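Local coordinates for ABC-type transport system, molybdenum-specific extracellular solute-binding protein (Clostridium difficile, PDB 4KD5) that probably binds molybdate or tungstate outside the cell and delivers it to an ABC transporter, at residues K148-V153 / G165-S170. Numbering follows the deposited sequence.
Sequences KDVKEV and GFVYFS
The first turn of helix 150-159 packs on one face of strand 164-168, and the contact is apolar. Val-167 carries the strand side. Its CB points toward the helix. From there Val-167 CG2 sits against both branch atoms of Val-150, 3.6 Å from Val-150 CB and 3.7 Å from Val-150 CG1. The two valines cross at about a right angle. Val-167 CG2 also lies more loosely beside Val-153, 4.5 Å from Val-153 CG1. In Val-153 this CG1 is anti to the backbone N (chi1 176°). That torsion lays Val-153 CG1 over the strand backbone, 3.8 Å from Phe-166 O and 4.2 Å from Gly-165 CA. Gly-165 has no side chain, and the methyl comes down on its CA. The helix start is fixed by Asp-149, the N-cap. Asp-149 OD1 accepts from Glu-152 N at 3.1 Å. Glu-152 OE1 in turn accepts a nearly straight bond from Lys-148 N at 2.9 Å, one residue before the N-cap, so this side chain ties the helix back to the preceding loop. Val-150 and Tyr-168 are predicted molybdate-site residues, so the contact probably helps frame the anion pocket. Strand 164-168 runs between strands 82-94 and 113-116. Phe-166 points away from helix 150-159 and packs on Ala-127 of helix 122-133, so helices lie on both faces of the strand, in an alpha-beta-alpha arrangement.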
loop_
_atom_site.group_PDB
_atom_site.type_symbol
_atom_site.label_atom_id
_atom_site.label_comp_id
_atom_site.label_asym_id
_atom_site.label_seq_id
_atom_site.Cartn_x
_atom_site.Cartn_y
_atom_site.Cartn_z
ATOM N N LYS A 148 16.253 -13.245 40.107
ATOM C CA LYS A 148 15.240 -13.917 39.293
ATOM C C LYS A 148 14.852 -13.091 38.070
ATOM O O LYS A 148 14.371 -13.636 37.076
ATOM C CB LYS A 148 13.990 -14.208 40.127
ATOM C CG LYS A 148 13.317 -12.963 40.699
ATOM C CD LYS A 148 12.077 -13.321 41.511
ATOM C CE LYS A 148 11.386 -12.066 42.048
ATOM N NZ LYS A 148 10.115 -12.380 42.771
ATOM N N ASP A 149 15.052 -11.777 38.160
ATOM C CA ASP A 149 14.835 -10.868 37.035
ATOM C C ASP A 149 15.485 -9.504 37.261
ATOM O O ASP A 149 15.982 -9.220 38.355
ATOM C CB ASP A 149 13.339 -10.720 36.713
ATOM C CG ASP A 149 12.484 -10.455 37.943
ATOM O OD1 ASP A 149 12.929 -9.725 38.850
ATOM O OD2 ASP A 149 11.351 -10.975 37.990
ATOM N N VAL A 150 15.479 -8.663 36.227
ATOM C CA VAL A 150 16.129 -7.353 36.303
ATOM C C VAL A 150 15.490 -6.431 37.331
ATOM O O VAL A 150 16.127 -5.499 37.824
ATOM C CB VAL A 150 16.143 -6.639 34.938
ATOM C CG1 VAL A 150 17.108 -7.313 33.999
ATOM C CG2 VAL A 150 14.748 -6.629 34.335
ATOM N N LYS A 151 14.228 -6.694 37.644
ATOM C CA LYS A 151 13.505 -5.906 38.632
ATOM C C LYS A 151 14.062 -6.181 40.025
ATOM O O LYS A 151 14.096 -5.296 40.883
ATOM C CB LYS A 151 12.011 -6.231 38.564
ATOM C CG LYS A 151 11.095 -5.172 39.159
ATOM C CD LYS A 151 9.639 -5.483 38.833
ATOM C CE LYS A 151 8.715 -4.345 39.235
ATOM N NZ LYS A 151 7.314 -4.587 38.782
ATOM N N GLU A 152 14.514 -7.412 40.246
ATOM C CA GLU A 152 15.161 -7.762 41.506
ATOM C C GLU A 152 16.597 -7.226 41.552
ATOM O O GLU A 152 17.082 -6.825 42.613
ATOM C CB GLU A 152 15.129 -9.279 41.740
ATOM C CG GLU A 152 15.632 -9.698 43.114
ATOM C CD GLU A 152 15.297 -11.141 43.466
ATOM O OE1 GLU A 152 15.657 -12.054 42.694
ATOM O OE2 GLU A 152 14.674 -11.360 44.527
ATOM N N VAL A 153 17.267 -7.210 40.399
ATOM C CA VAL A 153 18.619 -6.661 40.303
ATOM C C VAL A 153 18.620 -5.194 40.716
ATOM O O VAL A 153 19.421 -4.776 41.551
ATOM C CB VAL A 153 19.196 -6.804 38.882
ATOM C CG1 VAL A 153 20.555 -6.145 38.789
ATOM C CG2 VAL A 153 19.315 -8.265 38.500
ATOM N N GLY A 165 25.313 -3.666 39.551
ATOM C CA GLY A 165 24.447 -4.607 38.863
ATOM C C GLY A 165 24.565 -4.545 37.351
ATOM O O GLY A 165 25.071 -3.567 36.795
ATOM N N PHE A 166 24.104 -5.602 36.686
ATOM C CA PHE A 166 24.058 -5.630 35.227
ATOM C C PHE A 166 22.612 -5.681 34.756
ATOM O O PHE A 166 21.826 -6.516 35.209
ATOM C CB PHE A 166 24.851 -6.815 34.673
ATOM C CG PHE A 166 26.329 -6.568 34.596
ATOM C CD1 PHE A 166 26.874 -5.916 33.502
ATOM C CD2 PHE A 166 27.172 -6.977 35.618
ATOM C CE1 PHE A 166 28.236 -5.680 33.423
ATOM C CE2 PHE A 166 28.536 -6.742 35.544
ATOM C CZ PHE A 166 29.068 -6.094 34.445
ATOM N N VAL A 167 22.266 -4.782 33.842
ATOM C CA VAL A 167 20.871 -4.562 33.492
ATOM C C VAL A 167 20.780 -3.921 32.103
ATOM O O VAL A 167 21.770 -3.388 31.612
ATOM C CB VAL A 167 20.206 -3.695 34.586
ATOM C CG1 VAL A 167 20.009 -2.271 34.112
ATOM C CG2 VAL A 167 18.898 -4.298 35.040
ATOM N N TYR A 168 19.619 -4.001 31.454
ATOM C CA TYR A 168 19.425 -3.298 30.182
ATOM C C TYR A 168 19.259 -1.802 30.437
ATOM O O TYR A 168 18.756 -1.409 31.486
ATOM C CB TYR A 168 18.200 -3.830 29.433
ATOM C CG TYR A 168 18.361 -5.214 28.854
ATOM C CD1 TYR A 168 19.615 -5.779 28.685
ATOM C CD2 TYR A 168 17.255 -5.952 28.468
ATOM C CE1 TYR A 168 19.760 -7.043 28.152
ATOM C CE2 TYR A 168 17.391 -7.213 27.935
ATOM C CZ TYR A 168 18.647 -7.753 27.781
ATOM O OH TYR A 168 18.788 -9.008 27.250
ATOM N N PHE A 169 19.662 -0.965 29.487
ATOM C CA PHE A 169 19.505 0.472 29.670
ATOM C C PHE A 169 18.033 0.851 29.794
ATOM O O PHE A 169 17.680 1.760 30.540
ATOM C CB PHE A 169 20.150 1.243 28.525
ATOM C CG PHE A 169 20.270 2.713 28.789
ATOM C CD1 PHE A 169 21.036 3.178 29.849
ATOM C CD2 PHE A 169 19.625 3.632 27.979
ATOM C CE1 PHE A 169 21.151 4.532 30.097
ATOM C CE2 PHE A 169 19.738 4.992 28.222
ATOM C CZ PHE A 169 20.502 5.441 29.283
ATOM N N SER A 170 17.178 0.141 29.064
ATOM C CA SER A 170 15.744 0.418 29.076
ATOM C C SER A 170 15.103 0.129 30.432
ATOM O O SER A 170 14.017 0.633 30.730
ATOM C CB SER A 170 15.026 -0.358 27.973
ATOM O OG SER A 170 15.233 -1.747 28.087
#